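PDB 6KHO: tryptophan decarboxylase 1 from Oryza sativa subsp. japonica, which catalyses the pyridoxal 5'-phosphate-dependent decarboxylation of L-tryptophan to tryptamine and of 5-hydroxy-L-tryptophan to serotonin, working as a homodimer. Local coordinates for the interface of chains A and B. Coordinates in Å, arbitrary orientation; residue numbers count along the deposited sequence, not the author numbering. Chains: chain A/B, Tryptophan decarboxylase 1.

Contact 1: the interface of chains A and B. Residues chain A 122, 124, 132-134, 384; chain B 61, 88, 91-93.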
# COMPACT_ATOMS: atom_id res chain seq x y z
N MET A 122 -4.53 3.48 -16.43
CA MET A 122 -5.76 4.21 -16.16
C MET A 122 -5.61 5.07 -14.90
O MET A 122 -6.10 6.21 -14.85
CB MET A 122 -6.92 3.23 -16.04
CG MET A 122 -7.14 2.50 -17.39
SD MET A 122 -8.67 1.55 -17.44
CE MET A 122 -8.52 0.60 -15.93
N THR A 124 -6.76 5.26 -11.86
CA THR A 124 -7.86 5.80 -11.08
C THR A 124 -7.55 5.66 -9.59
O THR A 124 -6.76 4.82 -9.17
CB THR A 124 -9.19 5.10 -11.44
OG1 THR A 124 -9.09 3.69 -11.16
CG2 THR A 124 -9.54 5.31 -12.94
N SER A 132 -14.75 6.13 -8.91
CA SER A 132 -14.70 5.23 -10.07
C SER A 132 -15.51 3.96 -9.81
O SER A 132 -14.98 2.99 -9.24
CB SER A 132 -13.26 4.85 -10.41
OG SER A 132 -13.22 4.23 -11.68
N PRO A 133 -16.79 3.93 -10.22
CA PRO A 133 -17.64 2.79 -9.86
C PRO A 133 -17.07 1.42 -10.20
O PRO A 133 -17.10 0.52 -9.36
CB PRO A 133 -18.94 3.10 -10.62
CG PRO A 133 -19.03 4.59 -10.53
CD PRO A 133 -17.58 5.06 -10.75
N ALA A 134 -16.56 1.24 -11.42
CA ALA A 134 -16.03 -0.06 -11.83
C ALA A 134 -14.92 -0.55 -10.91
O ALA A 134 -14.81 -1.75 -10.65
CB ALA A 134 -15.51 0.02 -13.29
N PHE A 384 -6.54 0.42 -8.32
CA PHE A 384 -7.51 -0.54 -8.84
C PHE A 384 -6.89 -1.95 -8.80
O PHE A 384 -6.54 -2.54 -9.82
CB PHE A 384 -7.90 -0.11 -10.25
CG PHE A 384 -9.04 -0.89 -10.87
CD1 PHE A 384 -9.69 -1.91 -10.18
CD2 PHE A 384 -9.43 -0.60 -12.17
CE1 PHE A 384 -10.73 -2.61 -10.78
CE2 PHE A 384 -10.47 -1.29 -12.77
CZ PHE A 384 -11.11 -2.30 -12.08
N TYR B 61 -24.39 -1.96 -10.92
CA TYR B 61 -24.46 -2.23 -12.36
C TYR B 61 -23.60 -3.43 -12.76
O TYR B 61 -23.98 -4.18 -13.67
CB TYR B 61 -24.04 -0.99 -13.17
CG TYR B 61 -22.57 -0.99 -13.57
CD1 TYR B 61 -21.61 -0.45 -12.72
CD2 TYR B 61 -22.15 -1.53 -14.79
CE1 TYR B 61 -20.26 -0.46 -13.06
CE2 TYR B 61 -20.80 -1.56 -15.13
CZ TYR B 61 -19.87 -1.01 -14.27
OH TYR B 61 -18.53 -1.01 -14.59
N VAL B 88 -16.22 -2.92 -17.80
CA VAL B 88 -15.44 -2.16 -16.81
C VAL B 88 -15.27 -0.71 -17.23
O VAL B 88 -15.66 0.21 -16.50
CB VAL B 88 -14.06 -2.81 -16.58
CG1 VAL B 88 -13.22 -1.95 -15.60
CG2 VAL B 88 -14.21 -4.23 -16.07
N GLY B 91 -17.96 1.84 -16.81
CA GLY B 91 -18.29 2.20 -15.45
C GLY B 91 -17.20 2.94 -14.71
O GLY B 91 -17.32 3.12 -13.50
N MET B 92 -16.14 3.38 -15.38
CA MET B 92 -15.04 4.05 -14.69
C MET B 92 -15.24 5.55 -14.68
O MET B 92 -15.80 6.13 -15.62
CB MET B 92 -13.71 3.74 -15.36
CG MET B 92 -13.14 2.36 -15.11
SD MET B 92 -12.00 2.06 -16.48
CE MET B 92 -11.20 3.66 -16.61
N THR B 93 -14.70 6.20 -13.65
CA THR B 93 -14.45 7.64 -13.69
C THR B 93 -13.06 7.87 -14.27
O THR B 93 -12.08 7.30 -13.79
CB THR B 93 -14.56 8.23 -12.29
OG1 THR B 93 -15.87 7.97 -11.80
CG2 THR B 93 -14.30 9.74 -12.31

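Contact 2: the interface of chains A and B. Residues chain A 187, 222-225; chain B 184, 187, 223-224.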
# COMPACT_ATOMS: atom_id res chain seq x y z
N ARG A 187 -9.86 -3.44 19.51
CA ARG A 187 -9.46 -2.50 20.55
C ARG A 187 -10.59 -1.53 20.90
O ARG A 187 -10.93 -1.34 22.07
CB ARG A 187 -8.22 -1.72 20.11
CG ARG A 187 -7.70 -0.70 21.14
CD ARG A 187 -6.75 0.33 20.49
NE ARG A 187 -7.49 1.28 19.65
CZ ARG A 187 -6.93 2.14 18.80
NH1 ARG A 187 -5.61 2.19 18.65
NH2 ARG A 187 -7.71 2.96 18.10
N ARG A 222 1.72 -3.26 18.59
CA ARG A 222 2.39 -2.07 19.10
C ARG A 222 1.92 -0.81 18.38
O ARG A 222 1.72 0.24 19.01
CB ARG A 222 3.91 -2.24 19.00
CG ARG A 222 4.41 -3.46 19.82
CD ARG A 222 5.95 -3.61 19.89
NE ARG A 222 6.62 -3.16 18.67
CZ ARG A 222 7.19 -3.95 17.76
NH1 ARG A 222 7.19 -5.27 17.92
NH2 ARG A 222 7.77 -3.41 16.69
N LEU A 223 1.73 -0.90 17.05
CA LEU A 223 1.22 0.25 16.30
C LEU A 223 -0.11 0.73 16.86
O LEU A 223 -0.32 1.94 17.04
CB LEU A 223 1.06 -0.13 14.82
CG LEU A 223 2.31 -0.20 13.93
CD1 LEU A 223 1.91 -0.60 12.51
CD2 LEU A 223 3.06 1.12 13.91
N ALA A 224 -1.03 -0.20 17.09
CA ALA A 224 -2.37 0.13 17.58
C ALA A 224 -2.38 0.54 19.05
O ALA A 224 -3.44 0.91 19.57
CB ALA A 224 -3.30 -1.07 17.38
N GLY A 225 -1.24 0.49 19.74
CA GLY A 225 -1.14 1.03 21.09
C GLY A 225 -1.32 0.04 22.21
O GLY A 225 -1.49 0.46 23.37
N VAL B 184 3.29 7.26 15.58
CA VAL B 184 3.68 6.18 16.48
C VAL B 184 5.07 6.44 17.05
O VAL B 184 5.32 6.21 18.24
CB VAL B 184 3.61 4.82 15.74
CG1 VAL B 184 4.45 3.79 16.45
CG2 VAL B 184 2.15 4.35 15.62
N ARG B 187 4.62 9.26 19.56
CA ARG B 187 3.91 8.72 20.72
C ARG B 187 4.87 7.99 21.65
O ARG B 187 4.92 8.26 22.86
CB ARG B 187 2.79 7.78 20.27
CG ARG B 187 2.06 7.06 21.41
CD ARG B 187 1.28 5.87 20.88
NE ARG B 187 2.17 4.75 20.59
CZ ARG B 187 1.85 3.73 19.81
NH1 ARG B 187 0.64 3.68 19.24
NH2 ARG B 187 2.73 2.76 19.61
N LEU B 223 -6.05 5.89 15.36
CA LEU B 223 -5.47 4.58 15.11
C LEU B 223 -4.27 4.33 16.02
O LEU B 223 -4.07 3.20 16.50
CB LEU B 223 -5.04 4.45 13.64
CG LEU B 223 -6.12 4.53 12.55
CD1 LEU B 223 -5.53 4.27 11.17
CD2 LEU B 223 -7.20 3.52 12.86
N ALA B 224 -3.44 5.35 16.23
CA ALA B 224 -2.26 5.18 17.08
C ALA B 224 -2.60 5.14 18.57
O ALA B 224 -1.68 4.93 19.37
CB ALA B 224 -1.26 6.30 16.81

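Contact 3: the interface of chains A and B. Residues chain A 111, 114, 391, 394-396; chain B 33, 77, 80-81.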
# COMPACT_ATOMS: atom_id res chain seq x y z
N ALA A 111 -1.59 -12.88 -16.91
CA ALA A 111 -2.85 -12.18 -16.71
C ALA A 111 -2.74 -11.13 -15.60
O ALA A 111 -3.28 -10.03 -15.72
CB ALA A 111 -3.97 -13.16 -16.39
N ALA A 114 -0.57 -8.19 -16.78
CA ALA A 114 -1.39 -7.43 -17.71
C ALA A 114 -2.40 -6.57 -16.98
O ALA A 114 -2.55 -5.37 -17.27
CB ALA A 114 -2.10 -8.38 -18.68
N MET A 391 -8.74 -10.64 -13.39
CA MET A 391 -8.18 -11.14 -14.64
C MET A 391 -7.56 -12.52 -14.48
O MET A 391 -7.62 -13.35 -15.40
CB MET A 391 -7.14 -10.16 -15.17
CG MET A 391 -7.76 -8.97 -15.87
SD MET A 391 -6.57 -8.23 -17.00
CE MET A 391 -7.62 -7.02 -17.80
N ARG A 394 -10.64 -14.86 -14.14
CA ARG A 394 -11.43 -14.88 -15.37
C ARG A 394 -10.69 -15.58 -16.51
O ARG A 394 -11.31 -16.29 -17.31
CB ARG A 394 -11.81 -13.45 -15.80
CG ARG A 394 -12.64 -13.35 -17.10
CD ARG A 394 -13.94 -14.14 -16.92
NE ARG A 394 -14.93 -13.98 -17.99
CZ ARG A 394 -15.33 -14.97 -18.77
NH1 ARG A 394 -14.79 -16.16 -18.63
NH2 ARG A 394 -16.26 -14.76 -19.71
N THR A 395 -9.37 -15.41 -16.60
CA THR A 395 -8.65 -15.98 -17.73
C THR A 395 -8.33 -17.45 -17.50
O THR A 395 -8.50 -18.28 -18.41
CB THR A 395 -7.37 -15.17 -18.00
OG1 THR A 395 -7.69 -13.78 -18.12
CG2 THR A 395 -6.68 -15.64 -19.30
N TYR A 396 -7.86 -17.81 -16.30
CA TYR A 396 -7.39 -19.17 -16.04
C TYR A 396 -8.48 -20.11 -15.52
O TYR A 396 -8.48 -21.29 -15.87
CB TYR A 396 -6.22 -19.14 -15.06
CG TYR A 396 -5.08 -18.28 -15.56
CD1 TYR A 396 -4.65 -18.37 -16.88
CD2 TYR A 396 -4.45 -17.37 -14.72
CE1 TYR A 396 -3.61 -17.57 -17.36
CE2 TYR A 396 -3.40 -16.57 -15.18
CZ TYR A 396 -2.99 -16.69 -16.50
OH TYR A 396 -1.96 -15.91 -16.95
N TYR B 33 -0.28 -11.40 -24.13
CA TYR B 33 -1.15 -10.68 -23.19
C TYR B 33 -0.67 -9.25 -23.01
O TYR B 33 -1.47 -8.30 -22.98
CB TYR B 33 -1.19 -11.35 -21.81
CG TYR B 33 -1.86 -12.70 -21.66
CD1 TYR B 33 -2.09 -13.54 -22.75
CD2 TYR B 33 -2.23 -13.14 -20.40
CE1 TYR B 33 -2.67 -14.79 -22.57
CE2 TYR B 33 -2.80 -14.37 -20.21
CZ TYR B 33 -3.03 -15.19 -21.29
OH TYR B 33 -3.61 -16.41 -21.07
N PHE B 77 -7.47 -14.84 -23.44
CA PHE B 77 -7.31 -13.49 -22.88
C PHE B 77 -8.12 -12.46 -23.66
O PHE B 77 -8.51 -11.44 -23.11
CB PHE B 77 -5.83 -13.11 -22.84
CG PHE B 77 -5.53 -11.91 -21.97
CD1 PHE B 77 -5.89 -11.90 -20.63
CD2 PHE B 77 -4.91 -10.79 -22.49
CE1 PHE B 77 -5.63 -10.80 -19.83
CE2 PHE B 77 -4.64 -9.69 -21.69
CZ PHE B 77 -5.01 -9.70 -20.36
N THR B 80 -11.32 -11.97 -21.81
CA THR B 80 -11.11 -11.09 -20.67
C THR B 80 -11.03 -9.64 -21.10
O THR B 80 -11.70 -8.77 -20.52
CB THR B 80 -9.83 -11.51 -19.95
OG1 THR B 80 -9.94 -12.88 -19.56
CG2 THR B 80 -9.58 -10.64 -18.71
N MET B 81 -10.23 -9.35 -22.12
CA MET B 81 -10.09 -7.97 -22.59
C MET B 81 -11.41 -7.41 -23.12
O MET B 81 -11.71 -6.22 -22.94
CB MET B 81 -8.99 -7.89 -23.66
CG MET B 81 -7.57 -8.12 -23.12
SD MET B 81 -7.08 -6.87 -21.90
CE MET B 81 -7.08 -5.42 -22.96

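Contact 1: the interface of chains A and B
A:Ser132 and A:Ala134 are joined to B:Gly91 and B:Thr93 by hydrogen bonds. The backbone N of A:Ala134 donates to the carbonyl O of B:Gly91 over 2.9 Å, with 152° at the hydrogen. The return bond is longer: B:Thr93 N gives its hydrogen to the hydroxyl OG of A:Ser132 at 3.2 Å. That hydroxyl is brought to B:Thr93 by a first torsion that sets OG anti to the backbone N (chi1 -168°).

The apolar part centres on two thioethers. A:Met122 and B:Met92 cross at about a right angle, each bent at its last torsion, and the sulphur SD of A:Met122 lies 3.4 Å from the terminal methyl CE of B:Met92. Farther back along the same side chain, B:Met92 CG packs on the methyl CB of A:Ala134 at 3.8 Å. An alanine in place of B:Met92 would probably open a gap beside A:Met122 and leave its thioether without this partner. B:Val88 CG1 also touches the A:Ala134 methyl and meets the A:Phe384 ring tip to tip, 4.0 Å from CE2.

The patch is part of the two-fold interface of the homodimer. In the fold, A:Ser132 and A:Ala134 straddle the start of helix 133-149, A:Met122 ends helix 110-122, and the partner supplies the end of helix 77-88, the 3-10 turn 89-91 and the loop after it.

Contact 2: the interface of chains A and B
B:Arg187 and A:Leu223, each with 38 Å² hidden by the partner, meet where the guanidinium reaches the carbonyl end of helix 215-223. B:Arg187 NH2 donates to the carbonyl O of A:Arg222 at 2.8 Å, and NH1 to that of A:Leu223 at 3.0 Å. The second acceptor lies close to the guanidinium plane, whereas the first is tilted 24° from it. The same NH1 also donates to B:Ala224 O in its own chain at 2.6 Å, which ties the head group to both subunits and should limit its rotation. With CG anti to the backbone N (chi1 175°) and a bend at chi3, the side chain turns its head toward these carbonyls.

On the apolar flank, the A:Leu223 and B:Val184 side chains cross at about a right angle, CD2 of the leucine touching CG2 of the valine at 3.8 Å.

A:Arg187 makes a related bridge: NH1 donates to B:Leu223 O at 2.8 Å and to A:Ala224 O in its own chain at 2.7 Å. The carbonyls, and probably the helix-end dipoles, would help offset the like charges of the two arginines, A:Arg187 NH1 standing 6.5 Å from B:Arg187 NH1.

The patch joins helix 175-194 of chain A and helix 175-193 of chain B to the ends of both 215-223 helices and the turns that follow, near the dimer twofold.

Contact 3: the interface of chains A and B
Tip hydroxyls of A:Thr395 and B:Thr80 meet directly, OG1 to OG1 at 2.8 Å, in a hydrogen bond between side chains that cross at about a right angle. B:Phe77 lies beside this pair: A:Thr395 OG1 approaches its ring edge in plane, 3.6 Å from CD1, while CZ touches the methyl CB of A:Ala114 at 3.6 Å. The extended A:Met391 lays its sulphur SD against CE1 of the same ring at 3.9 Å. B:Tyr33 points its OH at the methyl CG2 of A:Thr395, tip to tip, and presents an edge to A:Ala111.

Second-shell bonds set these groups. A:Thr395 OG1, anti to its own carbonyl carbon (chi1 -52°), donates back to A:Met391 O at 2.8 Å; with its hydrogen used there, OG1 would most likely accept from B:Thr80. The phenol OH of A:Tyr396 accepts from A:Ala111 N at 3.1 Å and so links helix 386-420 to the start of helix 110-122. Within chain B, B:Phe77 CG sits 3.7 Å above the centre of the B:Tyr33 ring, holding the two aromatic groups against each other.

The site clasps helices 27-47 and 77-88 of one subunit onto helices 110-122 and 386-420 of the other, and thereby helps hold the homodimer together.

Contact 1 and contact 3 are neighbours, with the centres of their C-alpha atoms about 18 Å apart, and they share two elements: helix 110-122 of chain A and helix 77-88 of chain B, each used near one end in contact 3 and near the other in contact 1. Contact 2 lies about 34 Å from contact 1 and about 40 Å from contact 3, and draws on a separate set of helices. The homodimer is therefore held at well-separated places. The centres of all three contacts lie about 17 Å or more from the proton donor A:Tyr359, so these patches probably serve dimer assembly rather than touching it directly.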